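Local atomic coordinates of GRAM domain-containing protein 1A (Mus musculus, PDB entry 6GQF), a protein that carries cholesterol without vesicles from the plasma membrane to the endoplasmic reticulum, binding the sterol in its VASt (ASTER) domain, the part described here. Residues L42-F47 / K159-V164; G126-S131 / R149-G154; Q66-Q71 / H195-E200; K87-R92 / T114-R119. All blocks are in the same frame, centred on the assembly; numbering follows the deposited sequence.

Contact 1: L42-F47 / K159-V164; sequences LINSVF and KARLRV
Arg161 and Asn44 cross obliquely on one face of the antiparallel pair 42-47/159-164, their flat ends turned 44° apart. The Arg161 chain, extended to CD, bends at chi3 (-63°), which swings NE out of line with it. Arg161 NH1 donates to Asn44 OD1 (3.0 Å); the oxygen lies near the guanidinium plane, whereas the nitrogen stands above the amide plane. Val46 CG2 sits over the centre of the same guanidinium, 3.6 Å from Arg161 CZ. An alanine at Arg161 would probably leave Asn44 OD1 without this donor and Val46 CG2 without the flat group it packs on. Arg163 runs alongside Asn44, but its NH2 turns to a salt bridge with Asp36. On the opposite face Ile43 and Val164 lie side by side, and Phe47 CE2 meets Leu162 CD2 at 4.1 Å. Near the start of segment 42-47 a classic beta bulge sets Leu42 and Ile43 both against Val164, their N atoms donating to Val164 O. Helix 176-202 packs on this largely apolar face through Leu201, which touches Phe47 and Leu162, while strand 144-156 flanks 159-164.

Contact 2: G126-S131 / R149-G154; sequences GCVVDS and RYCILG
Asp130 OD1 rides over one face of the Arg149 guanidinium, 2.7 Å from NH1 of Arg149, with the carboxylate and guanidinium planes 75° apart. No N-H points at the oxygen, and the salt bridge rests on charge alone. The two side chains leave the sheet side by side, and a bend at chi3 (-59°) turns NE of Arg149 out of line with a chain extended as far as CD. A leucine in place of Arg149 would probably leave the Asp130 carboxylate without this positive partner. On the other side of the sheet the Tyr150 ring takes Val129 O at its edge, in plane, 3.8 Å from Tyr150 CD1, and has Ser131 CB near the same plane. Phe59 meets this ring edge-to-face, and Tyr150 OH is hydrogen-bonded to a glycerol, probably from the crystallisation liquor. Between the two faces, in the backbone, Cys127 pairs with Ile152 and Val129 with Tyr150 through two hydrogen bonds each, such as Tyr150 N to Val129 O at 3.0 Å. Strands 127-136 and 144-156 thus form a beta hairpin in the curved antiparallel sheet of a VASt domain, a Bet v 1-like fold, the Tyr150 side chain about 5 Å from the bound 25-hydroxycholesterol.

Contact 3: Q66-Q71 / H195-E200; sequences QGFLQQ and HHLDRE
Phe68 of helix 63-71 wedges its ring against Leu197 and Glu200 of the long helix 176-202, the C-terminal helix that the sheet wraps around in this Bet v 1-like, helix-grip fold. The two helical segments run at 138° to each other with their axes 11.3 Å apart, a spacing bridged by side chains. The tight part is the ring. CG of Phe68 is anti to the backbone N (chi1 179°), which starts the ring toward the long helix; CZ of Phe68 lies 3.4 Å from Leu197 CA. Its CE2 rests 3.6 Å from Leu197 CD1, the two side chains crossing at about a right angle, and CD1 of Phe68 lies 3.7 Å from Glu200 CG. The side chain of Leu197 comes to about 7 Å from the bound sterol. The solvent side is looser and polar: exposed Gln71, extended beyond CG, meets the bent Glu200 tip to tip. This carboxylate has a further, long and weak ion pair with Lys203, and nearby His196 ND1 has a weak hydrogen bond with Arg72. A single hydrogen bond joins the tips, Gln71 NE2 donating to Glu200 OE2 at 2.9 Å from above the carboxylate plane, the amide and carboxylate planes standing 81° apart.

Contact 4: K87-R92 / T114-R119; sequences KCHQRR and TQTLFR
Arg92 carries CG between its backbone N and carbonyl carbon (chi1 66°) and then runs extended to NE, which lays the side chain alongside that of Gln115. Gln115, with CG beside its own backbone N, is extended as well and keeps pace with it. Both NE and NH2 of Arg92 reach Gln115 OE1, each at 2.9 Å. The oxygen lies in the guanidinium plane, and both nitrogens approach it from the same face of the amide, the two planes being 38° apart. The His89 ring stands on the other side of the strands. There Thr116 CG2 makes a CH-pi contact over the face of the imidazole, 4.0 Å from its centroid. Phe118 lies beside the histidine, CE2 of Phe118 3.5 Å from His89 CB, the rings meeting obliquely. Arg91 runs past Thr116, its CG 3.6 Å from Thr116 OG1. Backbone hydrogen bonds pair Gln90 with Leu117 and Arg92 with Gln115, joining the hairpin of strands 90-99 and 108-119. Gln115 NE2 is in turn hydrogen-bonded to Glu113 OE2 and to a glycerol, probably from the crystallisation liquor. Within this pair the guanidinium of the buried Arg92 is gripped through two N-H groups by one neutral amide oxygen, and the carboxylate at the amide's other end would probably polarise Gln115 and make OE1 a stronger acceptor for the arginine's charge.

In the fold
From the N terminus, strand 40-47 is an outermost strand of the sheet, and contact 1 joins it to 159-170 more than a hundred residues later. After helix 51-58 comes helix 63-71, and its partner in contact 3 lies beyond that strand, on helix 176-202; the loops of contacts 1 and 3 therefore cross. Nested inside both are two hairpin closures in series, first contact 4 (87-92/114-119), then contact 2 (126-131/149-154). Strands 108-119 and 127-136 are neighbours, linking contact 4 to contact 2, and 144-156 beside 159-170 links contact 2 to contact 1. Ser45 OG, hydrogen-bonded to Asp198 OD1, ties contact 1 to contact 3, joining sheet edge and C-terminal helix.

Contact 1: L42-F47 / K159-V164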
loop_
_atom_site.group_PDB
_atom_site.type_symbol
_atom_site.label_atom_id
_atom_site.label_comp_id
_atom_site.label_asym_id
_atom_site.label_seq_id
_atom_site.Cartn_x
_atom_site.Cartn_y
_atom_site.Cartn_z
ATOM N N LEU A 42 8.757 5.361 2.847
ATOM C CA LEU A 42 7.748 5.490 3.891
ATOM C C LEU A 42 8.100 4.657 5.118
ATOM O O LEU A 42 7.995 5.130 6.251
ATOM C CB LEU A 42 6.369 5.078 3.356
ATOM C CG LEU A 42 5.665 6.012 2.358
ATOM C CD1 LEU A 42 5.450 7.394 2.946
ATOM C CD2 LEU A 42 6.419 6.122 1.045
ATOM N N ILE A 43 8.523 3.419 4.887
ATOM C CA ILE A 43 8.843 2.501 5.972
ATOM C C ILE A 43 10.204 1.861 5.753
ATOM O O ILE A 43 10.577 1.537 4.629
ATOM C CB ILE A 43 7.781 1.395 6.103
ATOM C CG1 ILE A 43 6.420 2.008 6.445
ATOM C CG2 ILE A 43 8.185 0.381 7.170
ATOM C CD1 ILE A 43 5.260 1.024 6.354
ATOM N N ASN A 44 10.938 1.689 6.847
ATOM C CA ASN A 44 12.208 0.979 6.834
ATOM C C ASN A 44 12.489 0.450 8.237
ATOM O O ASN A 44 13.308 1.002 8.968
ATOM C CB ASN A 44 13.337 1.891 6.351
ATOM C CG ASN A 44 14.641 1.147 6.148
ATOM O OD1 ASN A 44 14.653 -0.065 5.944
ATOM N ND2 ASN A 44 15.749 1.875 6.199
ATOM N N SER A 45 11.781 -0.612 8.604
ATOM C CA SER A 45 11.849 -1.169 9.945
ATOM C C SER A 45 12.336 -2.612 9.940
ATOM O O SER A 45 12.202 -3.320 8.944
ATOM C CB SER A 45 10.474 -1.085 10.604
ATOM O OG SER A 45 9.996 0.250 10.585
ATOM N N VAL A 46 12.906 -3.037 11.062
ATOM C CA VAL A 46 13.279 -4.431 11.250
ATOM C C VAL A 46 12.401 -5.027 12.338
ATOM O O VAL A 46 12.285 -4.474 13.430
ATOM C CB VAL A 46 14.768 -4.588 11.622
ATOM C CG1 VAL A 46 15.101 -6.051 11.872
ATOM C CG2 VAL A 46 15.660 -4.031 10.514
ATOM N N PHE A 47 11.774 -6.152 12.016
ATOM C CA PHE A 47 10.875 -6.829 12.938
ATOM C C PHE A 47 11.432 -8.186 13.325
ATOM O O PHE A 47 12.130 -8.828 12.541
ATOM C CB PHE A 47 9.490 -6.989 12.311
ATOM C CG PHE A 47 8.796 -5.688 12.057
ATOM C CD1 PHE A 47 8.047 -5.086 13.050
ATOM C CD2 PHE A 47 8.900 -5.061 10.827
ATOM C CE1 PHE A 47 7.411 -3.888 12.824
ATOM C CE2 PHE A 47 8.268 -3.862 10.594
ATOM C CZ PHE A 47 7.522 -3.273 11.593
ATOM N N LYS A 159 13.304 -13.055 12.206
ATOM C CA LYS A 159 13.738 -11.674 12.049
ATOM C C LYS A 159 13.790 -11.291 10.573
ATOM O O LYS A 159 14.412 -11.988 9.771
ATOM C CB LYS A 159 15.110 -11.475 12.697
ATOM C CG LYS A 159 15.633 -10.049 12.675
ATOM C CD LYS A 159 17.024 -9.980 13.289
ATOM C CE LYS A 159 17.648 -8.603 13.126
ATOM N NZ LYS A 159 19.042 -8.565 13.642
ATOM N N ALA A 160 13.137 -10.186 10.224
ATOM C CA ALA A 160 13.113 -9.717 8.842
ATOM C C ALA A 160 12.979 -8.200 8.772
ATOM O O ALA A 160 12.508 -7.562 9.717
ATOM C CB ALA A 160 11.976 -10.377 8.081
ATOM N N ARG A 161 13.400 -7.634 7.642
ATOM C CA ARG A 161 13.282 -6.200 7.398
ATOM C C ARG A 161 12.083 -5.917 6.500
ATOM O O ARG A 161 11.680 -6.763 5.701
ATOM C CB ARG A 161 14.560 -5.647 6.758
ATOM C CG ARG A 161 14.476 -4.165 6.379
ATOM C CD ARG A 161 15.760 -3.668 5.743
ATOM N NE ARG A 161 16.899 -3.749 6.656
ATOM C CZ ARG A 161 17.251 -2.802 7.523
ATOM N NH1 ARG A 161 16.557 -1.673 7.622
ATOM N NH2 ARG A 161 18.308 -2.989 8.301
ATOM N N LEU A 162 11.519 -4.721 6.643
ATOM C CA LEU A 162 10.424 -4.266 5.794
ATOM C C LEU A 162 10.735 -2.878 5.233
ATOM O O LEU A 162 11.029 -1.951 5.988
ATOM C CB LEU A 162 9.109 -4.246 6.584
ATOM C CG LEU A 162 7.854 -3.738 5.866
ATOM C CD1 LEU A 162 7.533 -4.569 4.647
ATOM C CD2 LEU A 162 6.669 -3.745 6.810
ATOM N N ARG A 163 10.693 -2.752 3.908
ATOM C CA ARG A 163 10.832 -1.460 3.241
ATOM C C ARG A 163 9.589 -1.145 2.413
ATOM O O ARG A 163 9.043 -2.018 1.740
ATOM C CB ARG A 163 12.072 -1.435 2.343
ATOM C CG ARG A 163 13.380 -1.360 3.092
ATOM C CD ARG A 163 14.566 -1.521 2.155
ATOM N NE ARG A 163 14.764 -0.368 1.276
ATOM C CZ ARG A 163 15.441 0.730 1.607
ATOM N NH1 ARG A 163 15.983 0.856 2.813
ATOM N NH2 ARG A 163 15.568 1.716 0.730
ATOM N N VAL A 164 9.145 0.107 2.473
ATOM C CA VAL A 164 8.054 0.571 1.629
ATOM C C VAL A 164 8.369 1.945 1.059
ATOM O O VAL A 164 8.502 2.925 1.793
ATOM C CB VAL A 164 6.720 0.640 2.392
ATOM C CG1 VAL A 164 5.587 1.044 1.446
ATOM C CG2 VAL A 164 6.413 -0.697 3.057
#

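Contact 2: G126-S131 / R149-G154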
loop_
_atom_site.group_PDB
_atom_site.type_symbol
_atom_site.label_atom_id
_atom_site.label_comp_id
_atom_site.label_asym_id
_atom_site.label_seq_id
_atom_site.Cartn_x
_atom_site.Cartn_y
_atom_site.Cartn_z
ATOM N N GLY A 126 12.808 -13.883 1.273
ATOM C CA GLY A 126 11.565 -13.152 1.462
ATOM C C GLY A 126 10.807 -12.938 0.164
ATOM O O GLY A 126 10.648 -13.867 -0.624
ATOM N N CYS A 127 10.338 -11.712 -0.061
ATOM C CA CYS A 127 9.562 -11.397 -1.259
ATOM C C CYS A 127 9.503 -9.895 -1.546
ATOM O O CYS A 127 9.929 -9.076 -0.733
ATOM C CB CYS A 127 8.138 -11.934 -1.119
ATOM S SG CYS A 127 7.101 -10.950 -0.005
ATOM N N VAL A 128 8.972 -9.552 -2.715
ATOM C CA VAL A 128 8.675 -8.165 -3.072
ATOM C C VAL A 128 7.309 -8.125 -3.742
ATOM O O VAL A 128 6.945 -9.054 -4.461
ATOM C CB VAL A 128 9.744 -7.568 -4.019
ATOM C CG1 VAL A 128 9.342 -6.175 -4.513
ATOM C CG2 VAL A 128 11.089 -7.515 -3.321
ATOM N N VAL A 129 6.544 -7.067 -3.496
ATOM C CA VAL A 129 5.258 -6.918 -4.165
ATOM C C VAL A 129 5.041 -5.477 -4.598
ATOM O O VAL A 129 5.256 -4.540 -3.827
ATOM C CB VAL A 129 4.073 -7.413 -3.270
ATOM C CG1 VAL A 129 4.543 -7.743 -1.877
ATOM C CG2 VAL A 129 2.917 -6.419 -3.235
ATOM N N ASP A 130 4.647 -5.328 -5.863
ATOM C CA ASP A 130 4.303 -4.035 -6.437
ATOM C C ASP A 130 2.807 -3.799 -6.331
ATOM O O ASP A 130 2.013 -4.702 -6.579
ATOM C CB ASP A 130 4.725 -3.955 -7.904
ATOM C CG ASP A 130 6.208 -3.706 -8.077
ATOM O OD1 ASP A 130 6.784 -2.923 -7.293
ATOM O OD2 ASP A 130 6.798 -4.288 -9.013
ATOM N N SER A 131 2.431 -2.574 -5.985
ATOM C CA SER A 131 1.033 -2.236 -5.765
ATOM C C SER A 131 0.623 -1.028 -6.600
ATOM O O SER A 131 1.281 0.008 -6.562
ATOM C CB SER A 131 0.789 -1.965 -4.278
ATOM O OG SER A 131 -0.592 -1.791 -4.012
ATOM N N ARG A 149 5.899 -0.010 -3.444
ATOM C CA ARG A 149 6.707 -1.226 -3.475
ATOM C C ARG A 149 7.025 -1.694 -2.058
ATOM O O ARG A 149 7.607 -0.952 -1.275
ATOM C CB ARG A 149 8.007 -0.990 -4.253
ATOM C CG ARG A 149 8.734 -2.273 -4.638
ATOM C CD ARG A 149 10.115 -2.020 -5.239
ATOM N NE ARG A 149 10.080 -1.194 -6.444
ATOM C CZ ARG A 149 9.764 -1.636 -7.659
ATOM N NH1 ARG A 149 9.433 -2.905 -7.853
ATOM N NH2 ARG A 149 9.771 -0.802 -8.689
ATOM N N TYR A 150 6.626 -2.922 -1.738
ATOM C CA TYR A 150 6.978 -3.556 -0.474
ATOM C C TYR A 150 8.163 -4.492 -0.690
ATOM O O TYR A 150 8.135 -5.317 -1.601
ATOM C CB TYR A 150 5.812 -4.366 0.091
ATOM C CG TYR A 150 4.530 -3.612 0.371
ATOM C CD1 TYR A 150 3.696 -3.202 -0.662
ATOM C CD2 TYR A 150 4.128 -3.360 1.672
ATOM C CE1 TYR A 150 2.519 -2.534 -0.406
ATOM C CE2 TYR A 150 2.950 -2.698 1.939
ATOM C CZ TYR A 150 2.148 -2.287 0.896
ATOM O OH TYR A 150 0.972 -1.626 1.156
ATOM N N CYS A 151 9.194 -4.366 0.144
ATOM C CA CYS A 151 10.318 -5.302 0.140
ATOM C C CYS A 151 10.408 -6.024 1.487
ATOM O O CYS A 151 10.574 -5.383 2.524
ATOM C CB CYS A 151 11.636 -4.577 -0.148
ATOM S SG CYS A 151 11.715 -3.676 -1.717
ATOM N N ILE A 152 10.280 -7.350 1.465
ATOM C CA ILE A 152 10.504 -8.177 2.652
ATOM C C ILE A 152 11.766 -9.015 2.470
ATOM O O ILE A 152 11.834 -9.867 1.585
ATOM C CB ILE A 152 9.303 -9.108 2.944
ATOM C CG1 ILE A 152 8.100 -8.274 3.395
ATOM C CG2 ILE A 152 9.669 -10.148 4.018
ATOM C CD1 ILE A 152 6.849 -9.076 3.751
ATOM N N LEU A 153 12.763 -8.755 3.313
ATOM C CA LEU A 153 14.013 -9.510 3.306
ATOM C C LEU A 153 14.239 -10.169 4.656
ATOM O O LEU A 153 14.297 -9.495 5.685
ATOM C CB LEU A 153 15.199 -8.604 2.964
ATOM C CG LEU A 153 16.567 -9.300 2.917
ATOM C CD1 LEU A 153 16.624 -10.319 1.778
ATOM C CD2 LEU A 153 17.702 -8.286 2.793
ATOM N N GLY A 154 14.359 -11.494 4.643
ATOM C CA GLY A 154 14.651 -12.248 5.847
ATOM C C GLY A 154 16.034 -11.935 6.390
ATOM O O GLY A 154 16.969 -11.683 5.624
#

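Contact 3: Q66-Q71 / H195-E200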
loop_
_atom_site.group_PDB
_atom_site.type_symbol
_atom_site.label_atom_id
_atom_site.label_comp_id
_atom_site.label_asym_id
_atom_site.label_seq_id
_atom_site.Cartn_x
_atom_site.Cartn_y
_atom_site.Cartn_z
ATOM N N GLN A 66 -7.036 -7.684 8.327
ATOM C CA GLN A 66 -8.467 -7.472 8.502
ATOM C C GLN A 66 -8.712 -6.470 9.626
ATOM O O GLN A 66 -9.426 -5.483 9.447
ATOM C CB GLN A 66 -9.178 -8.799 8.796
ATOM C CG GLN A 66 -10.676 -8.662 9.069
ATOM C CD GLN A 66 -11.389 -10.003 9.156
ATOM O OE1 GLN A 66 -10.908 -11.014 8.640
ATOM N NE2 GLN A 66 -12.546 -10.015 9.812
ATOM N N GLY A 67 -8.098 -6.723 10.777
ATOM C CA GLY A 67 -8.275 -5.875 11.942
ATOM C C GLY A 67 -7.656 -4.503 11.754
ATOM O O GLY A 67 -8.006 -3.556 12.460
ATOM N N PHE A 68 -6.736 -4.397 10.797
ATOM C CA PHE A 68 -6.045 -3.135 10.537
ATOM C C PHE A 68 -6.855 -2.209 9.628
ATOM O O PHE A 68 -6.957 -1.012 9.893
ATOM C CB PHE A 68 -4.668 -3.392 9.915
ATOM C CG PHE A 68 -3.909 -2.134 9.600
ATOM C CD1 PHE A 68 -3.620 -1.217 10.597
ATOM C CD2 PHE A 68 -3.491 -1.864 8.309
ATOM C CE1 PHE A 68 -2.929 -0.054 10.311
ATOM C CE2 PHE A 68 -2.797 -0.703 8.019
ATOM C CZ PHE A 68 -2.517 0.201 9.018
ATOM N N LEU A 69 -7.419 -2.755 8.554
ATOM C CA LEU A 69 -8.227 -1.957 7.636
ATOM C C LEU A 69 -9.518 -1.521 8.324
ATOM O O LEU A 69 -10.053 -0.446 8.047
ATOM C CB LEU A 69 -8.535 -2.746 6.359
ATOM C CG LEU A 69 -7.344 -3.156 5.483
ATOM C CD1 LEU A 69 -7.834 -3.855 4.222
ATOM C CD2 LEU A 69 -6.460 -1.972 5.122
ATOM N N GLN A 70 -10.011 -2.364 9.223
ATOM C CA GLN A 70 -11.126 -2.001 10.084
ATOM C C GLN A 70 -10.729 -0.820 10.968
ATOM O O GLN A 70 -11.538 0.062 11.249
ATOM C CB GLN A 70 -11.553 -3.200 10.937
ATOM C CG GLN A 70 -12.609 -2.897 11.992
ATOM C CD GLN A 70 -12.950 -4.110 12.834
ATOM O OE1 GLN A 70 -12.522 -5.227 12.539
ATOM N NE2 GLN A 70 -13.724 -3.895 13.893
ATOM N N GLN A 71 -9.466 -0.805 11.386
ATOM C CA GLN A 71 -8.965 0.208 12.312
ATOM C C GLN A 71 -8.804 1.576 11.640
ATOM O O GLN A 71 -9.023 2.607 12.274
ATOM C CB GLN A 71 -7.632 -0.258 12.917
ATOM C CG GLN A 71 -7.057 0.657 13.990
ATOM C CD GLN A 71 -5.803 0.085 14.636
ATOM O OE1 GLN A 71 -5.541 -1.117 14.558
ATOM N NE2 GLN A 71 -5.021 0.948 15.277
ATOM N N HIS A 195 2.586 4.889 8.293
ATOM C CA HIS A 195 3.169 5.082 9.614
ATOM C C HIS A 195 2.337 4.339 10.660
ATOM O O HIS A 195 2.885 3.755 11.592
ATOM C CB HIS A 195 3.286 6.573 9.941
ATOM C CG HIS A 195 4.378 7.267 9.185
ATOM N ND1 HIS A 195 4.406 8.632 8.995
ATOM C CD2 HIS A 195 5.481 6.780 8.567
ATOM C CE1 HIS A 195 5.478 8.955 8.293
ATOM N NE2 HIS A 195 6.146 7.851 8.021
ATOM N N HIS A 196 1.018 4.338 10.484
ATOM C CA HIS A 196 0.133 3.554 11.344
ATOM C C HIS A 196 0.294 2.061 11.078
ATOM O O HIS A 196 0.129 1.240 11.981
ATOM C CB HIS A 196 -1.325 3.964 11.135
ATOM C CG HIS A 196 -1.703 5.231 11.838
ATOM N ND1 HIS A 196 -2.957 5.794 11.734
ATOM C CD2 HIS A 196 -0.994 6.041 12.659
ATOM C CE1 HIS A 196 -3.004 6.897 12.458
ATOM N NE2 HIS A 196 -1.826 7.071 13.029
ATOM N N LEU A 197 0.608 1.710 9.836
ATOM C CA LEU A 197 0.838 0.317 9.478
ATOM C C LEU A 197 2.107 -0.198 10.145
ATOM O O LEU A 197 2.183 -1.363 10.537
ATOM C CB LEU A 197 0.935 0.157 7.957
ATOM C CG LEU A 197 1.405 -1.206 7.425
ATOM C CD1 LEU A 197 0.426 -2.331 7.769
ATOM C CD2 LEU A 197 1.635 -1.134 5.924
ATOM N N ASP A 198 3.101 0.677 10.266
ATOM C CA ASP A 198 4.374 0.326 10.889
ATOM C C ASP A 198 4.197 0.123 12.391
ATOM O O ASP A 198 4.805 -0.769 12.983
ATOM C CB ASP A 198 5.416 1.415 10.614
ATOM C CG ASP A 198 6.800 1.043 11.110
ATOM O OD1 ASP A 198 7.185 -0.138 10.983
ATOM O OD2 ASP A 198 7.504 1.937 11.624
ATOM N N ARG A 199 3.351 0.952 12.996
ATOM C CA ARG A 199 3.095 0.885 14.430
ATOM C C ARG A 199 2.318 -0.379 14.815
ATOM O O ARG A 199 2.547 -0.950 15.881
ATOM C CB ARG A 199 2.335 2.133 14.885
ATOM C CG ARG A 199 1.771 2.035 16.294
ATOM C CD ARG A 199 1.228 3.369 16.784
ATOM N NE ARG A 199 2.283 4.253 17.273
ATOM C CZ ARG A 199 2.061 5.429 17.852
ATOM N NH1 ARG A 199 0.820 5.870 18.017
ATOM N NH2 ARG A 199 3.082 6.165 18.268
ATOM N N GLU A 200 1.406 -0.814 13.953
ATOM C CA GLU A 200 0.568 -1.973 14.254
ATOM C C GLU A 200 1.340 -3.281 14.119
ATOM O O GLU A 200 1.037 -4.262 14.802
ATOM C CB GLU A 200 -0.661 -1.993 13.344
ATOM C CG GLU A 200 -1.717 -0.961 13.721
ATOM C CD GLU A 200 -2.272 -1.177 15.118
ATOM O OE1 GLU A 200 -2.533 -2.346 15.479
ATOM O OE2 GLU A 200 -2.437 -0.182 15.857
#

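Contact 4: K87-R92 / T114-R119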
loop_
_atom_site.group_PDB
_atom_site.type_symbol
_atom_site.label_atom_id
_atom_site.label_comp_id
_atom_site.label_asym_id
_atom_site.label_seq_id
_atom_site.Cartn_x
_atom_site.Cartn_y
_atom_site.Cartn_z
ATOM N N LYS A 87 4.339 -18.024 -13.802
ATOM C CA LYS A 87 5.495 -18.798 -13.346
ATOM C C LYS A 87 6.445 -18.020 -12.424
ATOM O O LYS A 87 7.003 -18.591 -11.485
ATOM C CB LYS A 87 6.284 -19.314 -14.556
ATOM C CG LYS A 87 5.529 -20.304 -15.433
ATOM C CD LYS A 87 6.406 -20.816 -16.572
ATOM C CE LYS A 87 5.657 -21.787 -17.473
ATOM N NZ LYS A 87 6.496 -22.243 -18.617
ATOM N N CYS A 88 6.632 -16.729 -12.698
ATOM C CA CYS A 88 7.610 -15.917 -11.969
ATOM C C CYS A 88 6.971 -14.972 -10.948
ATOM O O CYS A 88 7.661 -14.446 -10.073
ATOM C CB CYS A 88 8.456 -15.101 -12.950
ATOM S SG CYS A 88 7.537 -13.822 -13.836
ATOM N N HIS A 89 5.665 -14.745 -11.065
ATOM C CA HIS A 89 4.962 -13.899 -10.103
ATOM C C HIS A 89 3.497 -14.307 -9.917
ATOM O O HIS A 89 3.020 -15.251 -10.542
ATOM C CB HIS A 89 5.053 -12.431 -10.535
ATOM C CG HIS A 89 4.334 -12.120 -11.812
ATOM N ND1 HIS A 89 2.963 -12.213 -11.940
ATOM C CD2 HIS A 89 4.794 -11.697 -13.012
ATOM C CE1 HIS A 89 2.614 -11.872 -13.168
ATOM N NE2 HIS A 89 3.708 -11.554 -13.838
ATOM N N GLN A 90 2.805 -13.597 -9.031
ATOM C CA GLN A 90 1.382 -13.814 -8.781
ATOM C C GLN A 90 0.693 -12.454 -8.735
ATOM O O GLN A 90 1.362 -11.430 -8.609
ATOM C CB GLN A 90 1.161 -14.581 -7.470
ATOM C CG GLN A 90 2.013 -15.843 -7.324
ATOM C CD GLN A 90 1.839 -16.523 -5.973
ATOM O OE1 GLN A 90 2.788 -16.631 -5.193
ATOM N NE2 GLN A 90 0.626 -16.993 -5.697
ATOM N N ARG A 91 -0.634 -12.444 -8.845
ATOM C CA ARG A 91 -1.398 -11.195 -8.816
ATOM C C ARG A 91 -2.723 -11.366 -8.095
ATOM O O ARG A 91 -3.384 -12.395 -8.212
ATOM C CB ARG A 91 -1.658 -10.669 -10.235
ATOM C CG ARG A 91 -0.397 -10.382 -11.038
ATOM C CD ARG A 91 -0.700 -9.888 -12.450
ATOM N NE ARG A 91 -1.286 -8.546 -12.458
ATOM C CZ ARG A 91 -2.492 -8.226 -12.929
ATOM N NH1 ARG A 91 -3.301 -9.142 -13.460
ATOM N NH2 ARG A 91 -2.893 -6.965 -12.872
ATOM N N ARG A 92 -3.099 -10.344 -7.339
ATOM C CA ARG A 92 -4.434 -10.258 -6.771
ATOM C C ARG A 92 -4.920 -8.827 -6.906
ATOM O O ARG A 92 -4.165 -7.939 -7.313
ATOM C CB ARG A 92 -4.458 -10.704 -5.303
ATOM C CG ARG A 92 -3.687 -9.808 -4.338
ATOM C CD ARG A 92 -3.927 -10.203 -2.882
ATOM N NE ARG A 92 -3.239 -9.303 -1.958
ATOM C CZ ARG A 92 -3.378 -9.326 -0.634
ATOM N NH1 ARG A 92 -4.183 -10.206 -0.057
ATOM N NH2 ARG A 92 -2.711 -8.463 0.119
ATOM N N THR A 114 -4.213 -3.231 -7.120
ATOM C CA THR A 114 -3.651 -4.414 -7.765
ATOM C C THR A 114 -2.259 -4.703 -7.215
ATOM O O THR A 114 -1.394 -3.830 -7.227
ATOM C CB THR A 114 -3.562 -4.228 -9.285
ATOM O OG1 THR A 114 -4.820 -3.761 -9.779
ATOM C CG2 THR A 114 -3.209 -5.530 -9.970
ATOM N N GLN A 115 -2.046 -5.930 -6.747
ATOM C CA GLN A 115 -0.763 -6.318 -6.169
ATOM C C GLN A 115 -0.123 -7.474 -6.927
ATOM O O GLN A 115 -0.782 -8.468 -7.212
ATOM C CB GLN A 115 -0.934 -6.699 -4.698
ATOM C CG GLN A 115 -1.299 -5.531 -3.806
ATOM C CD GLN A 115 -1.299 -5.905 -2.341
ATOM O OE1 GLN A 115 -1.357 -7.084 -1.992
ATOM N NE2 GLN A 115 -1.225 -4.903 -1.472
ATOM N N THR A 116 1.161 -7.326 -7.248
ATOM C CA THR A 116 1.941 -8.376 -7.904
ATOM C C THR A 116 3.101 -8.836 -7.023
ATOM O O THR A 116 4.007 -8.058 -6.745
ATOM C CB THR A 116 2.513 -7.902 -9.256
ATOM O OG1 THR A 116 1.447 -7.468 -10.107
ATOM C CG2 THR A 116 3.267 -9.025 -9.946
ATOM N N LEU A 117 3.081 -10.106 -6.616
ATOM C CA LEU A 117 4.090 -10.644 -5.703
ATOM C C LEU A 117 5.205 -11.373 -6.440
ATOM O O LEU A 117 4.950 -12.230 -7.280
ATOM C CB LEU A 117 3.440 -11.600 -4.695
ATOM C CG LEU A 117 4.188 -11.864 -3.379
ATOM C CD1 LEU A 117 3.236 -12.472 -2.373
ATOM C CD2 LEU A 117 5.396 -12.776 -3.557
ATOM N N PHE A 118 6.443 -11.024 -6.103
ATOM C CA PHE A 118 7.626 -11.705 -6.618
ATOM C C PHE A 118 8.390 -12.361 -5.473
ATOM O O PHE A 118 8.875 -11.679 -4.571
ATOM C CB PHE A 118 8.541 -10.725 -7.351
ATOM C CG PHE A 118 7.851 -9.942 -8.425
ATOM C CD1 PHE A 118 7.246 -8.729 -8.136
ATOM C CD2 PHE A 118 7.809 -10.417 -9.723
ATOM C CE1 PHE A 118 6.612 -8.006 -9.126
ATOM C CE2 PHE A 118 7.177 -9.701 -10.714
ATOM C CZ PHE A 118 6.578 -8.493 -10.418
ATOM N N ARG A 119 8.497 -13.685 -5.512
ATOM C CA ARG A 119 9.197 -14.420 -4.468
ATOM C C ARG A 119 10.706 -14.389 -4.700
ATOM O O ARG A 119 11.191 -14.846 -5.734
ATOM C CB ARG A 119 8.700 -15.864 -4.412
ATOM C CG ARG A 119 7.188 -15.987 -4.407
ATOM C CD ARG A 119 6.747 -17.246 -3.694
ATOM N NE ARG A 119 7.192 -17.238 -2.304
ATOM C CZ ARG A 119 6.561 -16.609 -1.319
ATOM N NH1 ARG A 119 5.441 -15.939 -1.563
ATOM N NH2 ARG A 119 7.050 -16.653 -0.086
#